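Local coordinates for replication protein B (Plasmid RSF1010, PDB 3H20), which acts as the primase of a broad-host-range plasmid, a nucleotidyltransferase that probably lays down primers on single-stranded DNA so that replication can begin, at residues A[75-79]-A[133-137]; A[109-113]-A[173-177]; A[224-228]-A[242-246]; A[239-243]-A[268-272]. Numbering follows the deposited sequence.

Contact 1 of 4, residues A[75-79]-A[133-137]; sequences LVDDL and ADPAS
This is a loop-on-strand-edge contact in the primase domain: the loop after helix 117-130 lies along the end of strand 73-79, an outermost strand of its antiparallel sheet. Residues 75-77 are extended, Asp78 turns left-handed (phi/psi 66/50), and Asp77 lies level with Asp134, CA atoms 5.7 Å apart. Asp134 N gives a weak hydrogen bond to Asp77 O (3.3 Å). Ala133, small enough to fit closely, puts CB 3.1 Å from Asp77 O and 4.0 Å from Val76 CG1. The t rotamer of Asp77 brings OD2 2.5 Å from Ser137 OG, which donates, while OD1 is bonded to Gln106; a short polar serine suits this partner. One water joins Asp77 N (2.8 Å) to Asp134 O (3.0 Å). Asp134 OD1 accepts from Ala136 N (3.0 Å), forming an Asx turn. Opposite Tyr105, Asp78 and Leu79 form a G1 beta bulge, and the side chain of Asp77 lies about 5 Å from the bound diphosphate, beside a pocket consistent with a place for nucleotide phosphates.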
loop_
_atom_site.group_PDB
_atom_site.type_symbol
_atom_site.label_atom_id
_atom_site.label_comp_id
_atom_site.label_asym_id
_atom_site.label_seq_id
_atom_site.Cartn_x
_atom_site.Cartn_y
_atom_site.Cartn_z
ATOM N N LEU A 75 15.579 0.533 5.465
ATOM C CA LEU A 75 15.847 1.986 5.454
ATOM C C LEU A 75 14.953 2.774 6.418
ATOM O O LEU A 75 13.723 2.610 6.411
ATOM C CB LEU A 75 15.666 2.564 4.034
ATOM C CG LEU A 75 15.903 4.072 3.839
ATOM C CD1 LEU A 75 17.371 4.427 4.038
ATOM C CD2 LEU A 75 15.432 4.564 2.463
ATOM N N VAL A 76 15.584 3.652 7.208
ATOM C CA VAL A 76 14.892 4.623 8.072
ATOM C C VAL A 76 15.332 6.052 7.683
ATOM O O VAL A 76 16.518 6.389 7.763
ATOM C CB VAL A 76 15.192 4.362 9.578
ATOM C CG1 VAL A 76 14.224 5.145 10.459
ATOM C CG2 VAL A 76 15.089 2.874 9.905
ATOM N N ASP A 77 14.368 6.878 7.270
ATOM C CA ASP A 77 14.625 8.156 6.592
ATOM C C ASP A 77 14.272 9.360 7.489
ATOM O O ASP A 77 13.408 9.247 8.360
ATOM C CB ASP A 77 13.768 8.192 5.313
ATOM C CG ASP A 77 14.233 9.231 4.302
ATOM O OD1 ASP A 77 15.391 9.689 4.382
ATOM O OD2 ASP A 77 13.417 9.593 3.425
ATOM N N ASP A 78 14.951 10.493 7.279
ATOM C CA ASP A 78 14.641 11.784 7.939
ATOM C C ASP A 78 14.882 11.764 9.462
ATOM O O ASP A 78 14.028 12.175 10.241
ATOM C CB ASP A 78 13.210 12.264 7.589
ATOM C CG ASP A 78 13.013 13.783 7.747
ATOM O OD1 ASP A 78 13.972 14.569 7.544
ATOM O OD2 ASP A 78 11.871 14.210 8.036
ATOM N N LEU A 79 16.067 11.305 9.867
ATOM C CA LEU A 79 16.451 11.200 11.282
ATOM C C LEU A 79 17.391 12.330 11.723
ATOM O O LEU A 79 18.214 12.795 10.941
ATOM C CB LEU A 79 17.154 9.849 11.534
ATOM C CG LEU A 79 16.341 8.558 11.340
ATOM C CD1 LEU A 79 17.278 7.369 11.189
ATOM C CD2 LEU A 79 15.353 8.339 12.492
ATOM N N ALA A 133 9.933 8.948 12.166
ATOM C CA ALA A 133 10.624 9.236 10.923
ATOM C C ALA A 133 9.616 9.411 9.773
ATOM O O ALA A 133 8.405 9.456 10.009
ATOM C CB ALA A 133 11.636 8.135 10.627
ATOM N N ASP A 134 10.106 9.540 8.542
ATOM C CA ASP A 134 9.219 9.770 7.388
ATOM C C ASP A 134 8.461 8.485 7.021
ATOM O O ASP A 134 9.072 7.522 6.547
ATOM C CB ASP A 134 10.026 10.290 6.179
ATOM C CG ASP A 134 9.140 10.890 5.078
ATOM O OD1 ASP A 134 7.939 10.547 5.001
ATOM O OD2 ASP A 134 9.659 11.697 4.271
ATOM N N PRO A 135 7.130 8.467 7.229
ATOM C CA PRO A 135 6.358 7.254 6.938
ATOM C C PRO A 135 6.262 6.941 5.438
ATOM O O PRO A 135 6.095 5.777 5.062
ATOM C CB PRO A 135 4.968 7.580 7.495
ATOM C CG PRO A 135 4.867 9.070 7.410
ATOM C CD PRO A 135 6.265 9.568 7.705
ATOM N N ALA A 136 6.362 7.971 4.595
ATOM C CA ALA A 136 6.280 7.804 3.145
ATOM C C ALA A 136 7.485 7.048 2.600
ATOM O O ALA A 136 7.425 6.484 1.505
ATOM C CB ALA A 136 6.144 9.156 2.459
ATOM N N SER A 137 8.572 7.052 3.376
ATOM C CA SER A 137 9.814 6.369 3.043
ATOM C C SER A 137 9.842 4.914 3.534
ATOM O O SER A 137 10.782 4.166 3.228
ATOM C CB SER A 137 11.004 7.119 3.663
ATOM O OG SER A 137 11.211 8.389 3.062
HETATM O O HOH W 1 11.956 2.007 4.300
HETATM O O HOH W 2 11.636 6.130 7.237
#

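Contact 2 of 4, residues A[109-113]-A[173-177]; sequences VKVAD and GKTAT. With SO4 (sulfate ion), chain B.
The last residues of strand 104-110 and the chain beyond them, to Asp113, meet the loop 173-177, extended from Lys174 to Ala176; the end-to-end directions of 109-113 and 173-176 are 98° apart. The strand belongs to an antiparallel four-stranded sheet of the primase domain, and the loop leads from strand 167-170 of that sheet into helix 179-206. Gly173 is left-handed (80/6), easy for glycine. Lys110 and Thr175 are nearest, CA to CA 4.8 Å, and Ala176 N donates to Lys110 O at 2.9 Å. A water bridges Lys110 N (2.9 Å) and Lys174 O (2.8 Å). Ala176, small and buried, rests its CB 3.8 Å from Val109 CG1. The all-t chain of Lys110 runs out alongside the loop to a salt bridge from NZ to Asp113 OD1 (3.3 Å), its hydrogen bond weak. Thr175, partly exposed, can use its hydroxyl toward solvent: OG1 and Asp113 OD1 share a water, and a sulfate ion, probably from the crystallisation liquor, accepts from Thr175 N at O1 (2.8 Å) and from Thr175 OG1 at O3 (2.9 Å).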
loop_
_atom_site.group_PDB
_atom_site.type_symbol
_atom_site.label_atom_id
_atom_site.label_comp_id
_atom_site.label_asym_id
_atom_site.label_seq_id
_atom_site.Cartn_x
_atom_site.Cartn_y
_atom_site.Cartn_z
ATOM N N VAL A 109 19.164 -0.362 8.769
ATOM C CA VAL A 109 19.256 -1.294 9.906
ATOM C C VAL A 109 19.188 -2.726 9.359
ATOM O O VAL A 109 18.242 -3.069 8.632
ATOM C CB VAL A 109 18.100 -1.061 10.919
ATOM C CG1 VAL A 109 18.160 -2.059 12.104
ATOM C CG2 VAL A 109 18.083 0.388 11.429
ATOM N N LYS A 110 20.189 -3.545 9.706
ATOM C CA LYS A 110 20.234 -4.951 9.325
ATOM C C LYS A 110 19.566 -5.770 10.430
ATOM O O LYS A 110 20.062 -5.823 11.565
ATOM C CB LYS A 110 21.680 -5.436 9.124
ATOM C CG LYS A 110 21.775 -6.921 8.670
ATOM C CD LYS A 110 23.200 -7.380 8.381
ATOM C CE LYS A 110 23.197 -8.880 8.015
ATOM N NZ LYS A 110 24.529 -9.393 7.567
ATOM N N VAL A 111 18.435 -6.397 10.100
ATOM C CA VAL A 111 17.700 -7.200 11.089
ATOM C C VAL A 111 17.988 -8.703 11.030
ATOM O O VAL A 111 17.710 -9.424 11.986
ATOM C CB VAL A 111 16.167 -6.948 10.999
ATOM C CG1 VAL A 111 15.853 -5.490 11.340
ATOM C CG2 VAL A 111 15.622 -7.333 9.610
ATOM N N ALA A 112 18.526 -9.167 9.898
ATOM C CA ALA A 112 18.761 -10.591 9.639
ATOM C C ALA A 112 19.672 -10.733 8.427
ATOM O O ALA A 112 19.861 -9.774 7.693
ATOM C CB ALA A 112 17.429 -11.321 9.377
ATOM N N ASP A 113 20.216 -11.927 8.201
ATOM C CA ASP A 113 20.982 -12.175 6.970
ATOM C C ASP A 113 20.054 -12.193 5.754
ATOM O O ASP A 113 20.439 -11.771 4.660
ATOM C CB ASP A 113 21.772 -13.480 7.063
ATOM C CG ASP A 113 22.876 -13.428 8.117
ATOM O OD1 ASP A 113 23.348 -12.320 8.472
ATOM O OD2 ASP A 113 23.277 -14.508 8.582
ATOM N N GLY A 173 28.195 -2.265 9.610
ATOM C CA GLY A 173 27.707 -3.410 8.819
ATOM C C GLY A 173 27.148 -4.581 9.622
ATOM O O GLY A 173 26.803 -5.625 9.054
ATOM N N LYS A 174 27.047 -4.413 10.936
ATOM C CA LYS A 174 26.637 -5.506 11.819
ATOM C C LYS A 174 25.132 -5.552 12.027
ATOM O O LYS A 174 24.466 -4.514 12.037
ATOM C CB LYS A 174 27.291 -5.361 13.192
ATOM C CG LYS A 174 28.778 -5.673 13.236
ATOM C CD LYS A 174 29.236 -5.824 14.687
ATOM C CE LYS A 174 28.755 -7.148 15.297
ATOM N NZ LYS A 174 28.389 -7.025 16.745
ATOM N N THR A 175 24.608 -6.756 12.251
ATOM C CA THR A 175 23.186 -6.929 12.578
ATOM C C THR A 175 22.841 -6.191 13.874
ATOM O O THR A 175 23.604 -6.236 14.826
ATOM C CB THR A 175 22.846 -8.430 12.703
ATOM O OG1 THR A 175 23.172 -9.090 11.471
ATOM C CG2 THR A 175 21.380 -8.637 13.023
ATOM N N ALA A 176 21.694 -5.503 13.902
ATOM C CA ALA A 176 21.232 -4.820 15.121
ATOM C C ALA A 176 21.003 -5.835 16.248
ATOM O O ALA A 176 20.597 -6.968 15.979
ATOM C CB ALA A 176 19.958 -4.038 14.843
ATOM N N THR A 177 21.287 -5.446 17.496
ATOM C CA THR A 177 20.994 -6.313 18.662
ATOM C C THR A 177 19.532 -6.809 18.672
ATOM O O THR A 177 19.271 -7.983 18.953
ATOM C CB THR A 177 21.307 -5.590 19.997
ATOM O OG1 THR A 177 22.686 -5.200 20.018
ATOM C CG2 THR A 177 21.031 -6.500 21.202
HETATM S S SO4 B . 26.570 -9.644 12.074
HETATM O O1 SO4 B . 26.356 -8.722 13.183
HETATM O O2 SO4 B . 25.964 -10.931 12.398
HETATM O O3 SO4 B . 25.975 -9.110 10.850
HETATM O O4 SO4 B . 28.004 -9.819 11.859
HETATM O O HOH W 3 22.099 -3.020 11.761
HETATM O O HOH W 4 21.988 -11.423 10.909
#

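Contact 3 of 4, residues A[224-228]-A[242-246]; sequences YRSEM and CDFIA
Ala246 and Met228 bury the most surface here, followed by Asp243, which pairs with Tyr224. All lie where helix 220-234 crosses helix 239-252 in the helix-bundle domain, the local axes 9.5 Å apart at an angle of 124°. Ala246 points toward the partner helix, and its lone methyl lets the backbones approach, Glu227 CA to Ala246 CA being 5.7 Å; its CB lies 3.9 Å from Tyr224 CD1, 3.9 Å from Met228 SD and 4.1 Å from Glu227 CB. Met228, flexible and in the mmm rotamer, curls into the cleft, CE 3.7 Å from Cys242 CB and 3.5 Å from Asp243 OD1. Asp243 is buried, so its charge needs partners: Tyr224, with chi1 t, carries its hydroxyl across the gap, and OH donates to Asp243 OD1 at 2.6 Å, the acceptor lying near the ring plane. Asp243 OD2 is bonded to Tyr282 of helix 279-291 and to Ser268. Helix 257-267 covers Tyr224 through Ala263 and Ala267, while Leu231 packs on Ala246 and Cys242 farther along helix 220-234.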
loop_
_atom_site.group_PDB
_atom_site.type_symbol
_atom_site.label_atom_id
_atom_site.label_comp_id
_atom_site.label_asym_id
_atom_site.label_seq_id
_atom_site.Cartn_x
_atom_site.Cartn_y
_atom_site.Cartn_z
ATOM N N TYR A 224 -32.243 -8.872 -5.180
ATOM C CA TYR A 224 -33.641 -9.025 -4.782
ATOM C C TYR A 224 -33.786 -9.904 -3.534
ATOM O O TYR A 224 -34.447 -9.515 -2.571
ATOM C CB TYR A 224 -34.469 -9.573 -5.952
ATOM C CG TYR A 224 -35.868 -10.013 -5.582
ATOM C CD1 TYR A 224 -36.913 -9.089 -5.477
ATOM C CD2 TYR A 224 -36.150 -11.359 -5.351
ATOM C CE1 TYR A 224 -38.202 -9.499 -5.134
ATOM C CE2 TYR A 224 -37.423 -11.774 -5.008
ATOM C CZ TYR A 224 -38.441 -10.844 -4.900
ATOM O OH TYR A 224 -39.697 -11.275 -4.557
ATOM N N ARG A 225 -33.146 -11.075 -3.555
ATOM C CA ARG A 225 -33.199 -12.021 -2.438
ATOM C C ARG A 225 -32.635 -11.427 -1.146
ATOM O O ARG A 225 -33.167 -11.670 -0.059
ATOM C CB ARG A 225 -32.475 -13.319 -2.802
ATOM C CG ARG A 225 -33.125 -14.088 -3.949
ATOM C CD ARG A 225 -32.143 -15.036 -4.623
ATOM N NE ARG A 225 -31.939 -16.262 -3.855
ATOM C CZ ARG A 225 -32.650 -17.378 -4.012
ATOM N NH1 ARG A 225 -33.625 -17.444 -4.914
ATOM N NH2 ARG A 225 -32.385 -18.436 -3.260
ATOM N N SER A 226 -31.564 -10.645 -1.275
ATOM C CA SER A 226 -30.943 -9.961 -0.138
ATOM C C SER A 226 -31.920 -9.007 0.558
ATOM O O SER A 226 -32.075 -9.058 1.780
ATOM C CB SER A 226 -29.691 -9.205 -0.590
ATOM O OG SER A 226 -28.845 -8.922 0.510
ATOM N N GLU A 227 -32.581 -8.155 -0.227
ATOM C CA GLU A 227 -33.581 -7.225 0.303
ATOM C C GLU A 227 -34.759 -7.968 0.945
ATOM O O GLU A 227 -35.196 -7.614 2.043
ATOM C CB GLU A 227 -34.091 -6.270 -0.790
ATOM C CG GLU A 227 -33.031 -5.345 -1.411
ATOM C CD GLU A 227 -32.348 -4.425 -0.402
ATOM O OE1 GLU A 227 -33.024 -3.923 0.522
ATOM O OE2 GLU A 227 -31.124 -4.197 -0.535
ATOM N N MET A 228 -35.258 -8.998 0.261
ATOM C CA MET A 228 -36.407 -9.774 0.737
ATOM C C MET A 228 -36.171 -10.441 2.095
ATOM O O MET A 228 -37.055 -10.427 2.954
ATOM C CB MET A 228 -36.833 -10.823 -0.301
ATOM C CG MET A 228 -37.457 -10.245 -1.569
ATOM S SD MET A 228 -39.038 -9.416 -1.298
ATOM C CE MET A 228 -40.111 -10.851 -1.088
ATOM N N CYS A 242 -43.616 -6.486 0.365
ATOM C CA CYS A 242 -42.203 -6.865 0.341
ATOM C C CYS A 242 -41.641 -6.742 -1.075
ATOM O O CYS A 242 -40.587 -6.126 -1.275
ATOM C CB CYS A 242 -41.999 -8.296 0.857
ATOM S SG CYS A 242 -42.266 -8.537 2.627
ATOM N N ASP A 243 -42.346 -7.327 -2.047
ATOM C CA ASP A 243 -41.971 -7.213 -3.458
ATOM C C ASP A 243 -41.844 -5.746 -3.871
ATOM O O ASP A 243 -40.869 -5.360 -4.513
ATOM C CB ASP A 243 -43.009 -7.878 -4.367
ATOM C CG ASP A 243 -42.808 -9.389 -4.520
ATOM O OD1 ASP A 243 -41.818 -9.956 -4.012
ATOM O OD2 ASP A 243 -43.668 -10.013 -5.174
ATOM N N PHE A 244 -42.846 -4.944 -3.514
ATOM C CA PHE A 244 -42.886 -3.536 -3.892
ATOM C C PHE A 244 -41.645 -2.788 -3.377
ATOM O O PHE A 244 -41.015 -2.036 -4.121
ATOM C CB PHE A 244 -44.168 -2.879 -3.370
ATOM C CG PHE A 244 -44.280 -1.420 -3.705
ATOM C CD1 PHE A 244 -44.856 -1.011 -4.900
ATOM C CD2 PHE A 244 -43.797 -0.452 -2.830
ATOM C CE1 PHE A 244 -44.958 0.343 -5.217
ATOM C CE2 PHE A 244 -43.884 0.902 -3.143
ATOM C CZ PHE A 244 -44.471 1.297 -4.336
ATOM N N ILE A 245 -41.315 -2.987 -2.104
ATOM C CA ILE A 245 -40.164 -2.306 -1.501
ATOM C C ILE A 245 -38.832 -2.784 -2.099
ATOM O O ILE A 245 -37.935 -1.974 -2.351
ATOM C CB ILE A 245 -40.157 -2.422 0.053
ATOM C CG1 ILE A 245 -41.417 -1.774 0.647
ATOM C CG2 ILE A 245 -38.902 -1.779 0.631
ATOM C CD1 ILE A 245 -41.568 -1.925 2.149
ATOM N N ALA A 246 -38.700 -4.092 -2.317
ATOM C CA ALA A 246 -37.506 -4.639 -2.965
ATOM C C ALA A 246 -37.361 -4.090 -4.395
ATOM O O ALA A 246 -36.282 -3.635 -4.789
ATOM C CB ALA A 246 -37.535 -6.178 -2.961
#

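Contact 4 of 4, residues A[239-243]-A[268-272]; sequences LSKCD and SPALA
Ser268 and the start of the short, weakly bonded helix 269-272 pack on the first turn of helix 239-252, with Leu239 CA 5.4 Å from Ala270 CA and Asp243 CA 7.1 Å from Ser268 CA. Ser268 comes first, leaving helical geometry (phi/psi -74/119) and serving as N-cap of what follows. Its OG, in the t rotamer, does two jobs: it donates to Asp243 OD2 at 2.6 Å and accepts from Leu271 N at 3.0 Å, which is why a hydroxyl suits this place. Pro269 follows; proline fits a first helical turn, where no earlier carbonyl asks for its missing N-H, and its CB lies 4.1 Å from Leu239 CD1. The CA-to-CB bond of Ala270 points toward helix 239-252, its small CB 4.0 Å from Leu239 CB, 3.8 Å from Ser240 N and 3.6 Å from Asp243 OD2. Between the two segments a water accepts from Ala270 N (3.2 Å) and donates to Leu239 O (2.7 Å) and, weakly, to Asp243 OD1 (2.8 Å). The side chain of Leu271 packs on Ile283 of helix 279-291, and Ala272 N closes the turn on Ser268 O (3.2 Å). Asp243 also accepts from Tyr224 and bonds Tyr282, so one buried carboxylate ties three neighbouring helices to a serine N-cap within the C-terminal helical bundle.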
loop_
_atom_site.group_PDB
_atom_site.type_symbol
_atom_site.label_atom_id
_atom_site.label_comp_id
_atom_site.label_asym_id
_atom_site.label_seq_id
_atom_site.Cartn_x
_atom_site.Cartn_y
_atom_site.Cartn_z
ATOM N N LEU A 239 -46.621 -10.010 1.665
ATOM C CA LEU A 239 -45.506 -10.383 0.786
ATOM C C LEU A 239 -45.439 -9.582 -0.522
ATOM O O LEU A 239 -44.357 -9.402 -1.083
ATOM C CB LEU A 239 -45.496 -11.895 0.519
ATOM C CG LEU A 239 -45.178 -12.786 1.735
ATOM C CD1 LEU A 239 -45.497 -14.254 1.451
ATOM C CD2 LEU A 239 -43.736 -12.644 2.210
ATOM N N SER A 240 -46.588 -9.099 -0.996
ATOM C CA SER A 240 -46.625 -8.206 -2.159
ATOM C C SER A 240 -45.984 -6.845 -1.855
ATOM O O SER A 240 -45.284 -6.278 -2.702
ATOM C CB SER A 240 -48.051 -8.039 -2.681
ATOM O OG SER A 240 -48.892 -7.457 -1.704
ATOM N N LYS A 241 -46.221 -6.337 -0.647
ATOM C CA LYS A 241 -45.567 -5.121 -0.167
ATOM C C LYS A 241 -44.050 -5.319 -0.114
ATOM O O LYS A 241 -43.298 -4.429 -0.504
ATOM C CB LYS A 241 -46.112 -4.719 1.206
ATOM C CG LYS A 241 -45.464 -3.477 1.814
ATOM C CD LYS A 241 -45.972 -3.231 3.231
ATOM C CE LYS A 241 -45.296 -2.021 3.863
ATOM N NZ LYS A 241 -45.728 -0.720 3.265
ATOM N N CYS A 242 -43.616 -6.486 0.365
ATOM C CA CYS A 242 -42.203 -6.865 0.341
ATOM C C CYS A 242 -41.641 -6.742 -1.075
ATOM O O CYS A 242 -40.587 -6.126 -1.275
ATOM C CB CYS A 242 -41.999 -8.296 0.857
ATOM S SG CYS A 242 -42.266 -8.537 2.627
ATOM N N ASP A 243 -42.346 -7.327 -2.047
ATOM C CA ASP A 243 -41.971 -7.213 -3.458
ATOM C C ASP A 243 -41.844 -5.746 -3.871
ATOM O O ASP A 243 -40.869 -5.360 -4.513
ATOM C CB ASP A 243 -43.009 -7.878 -4.367
ATOM C CG ASP A 243 -42.808 -9.389 -4.520
ATOM O OD1 ASP A 243 -41.818 -9.956 -4.012
ATOM O OD2 ASP A 243 -43.668 -10.013 -5.174
ATOM N N SER A 268 -40.022 -14.678 -6.118
ATOM C CA SER A 268 -41.096 -14.059 -5.325
ATOM C C SER A 268 -42.100 -15.058 -4.761
ATOM O O SER A 268 -42.766 -15.759 -5.523
ATOM C CB SER A 268 -41.848 -12.992 -6.132
ATOM O OG SER A 268 -43.005 -12.556 -5.431
ATOM N N PRO A 269 -42.218 -15.123 -3.422
ATOM C CA PRO A 269 -43.271 -15.948 -2.826
ATOM C C PRO A 269 -44.668 -15.426 -3.166
ATOM O O PRO A 269 -45.565 -16.231 -3.407
ATOM C CB PRO A 269 -43.002 -15.852 -1.320
ATOM C CG PRO A 269 -42.189 -14.620 -1.145
ATOM C CD PRO A 269 -41.375 -14.472 -2.398
ATOM N N ALA A 270 -44.848 -14.102 -3.202
ATOM C CA ALA A 270 -46.145 -13.513 -3.560
ATOM C C ALA A 270 -46.581 -13.900 -4.980
ATOM O O ALA A 270 -47.770 -14.124 -5.233
ATOM C CB ALA A 270 -46.123 -11.991 -3.402
ATOM N N LEU A 271 -45.615 -13.978 -5.894
ATOM C CA LEU A 271 -45.873 -14.360 -7.282
ATOM C C LEU A 271 -46.302 -15.818 -7.412
ATOM O O LEU A 271 -47.203 -16.128 -8.192
ATOM C CB LEU A 271 -44.645 -14.107 -8.161
ATOM C CG LEU A 271 -44.797 -14.576 -9.612
ATOM C CD1 LEU A 271 -45.226 -13.424 -10.497
ATOM C CD2 LEU A 271 -43.525 -15.217 -10.125
ATOM N N ALA A 272 -45.651 -16.708 -6.664
ATOM C CA ALA A 272 -45.967 -18.146 -6.701
ATOM C C ALA A 272 -47.444 -18.426 -6.421
ATOM O O ALA A 272 -47.982 -19.459 -6.834
ATOM C CB ALA A 272 -45.088 -18.910 -5.727
HETATM O O HOH W 5 -43.144 -11.599 -2.175
#

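How the contacts relate
The four contacts fall into two pairs on opposite sides of the chain's centre. Contacts 1 and 2, centres 18 Å apart, share one sheet, whose neighbouring strands 73-79 and 104-110 bring Val76 CG2 4.2 Å from Val109 CG2; their segments alternate along the chain. Of the four, contact 1 is the one beside the diphosphate, whose pocket is lined by Tyr62, Arg145, Asn151 and Lys153. Contacts 3 and 4, centres 8 Å apart, share Cys242 and Asp243, and Tyr224 OH comes 3.2 Å from Ser268 CB. Contacts 3 and 4 lie far from contact 1 and the diphosphate beside it, their centres about 52 and 60 Å from that of contact 1.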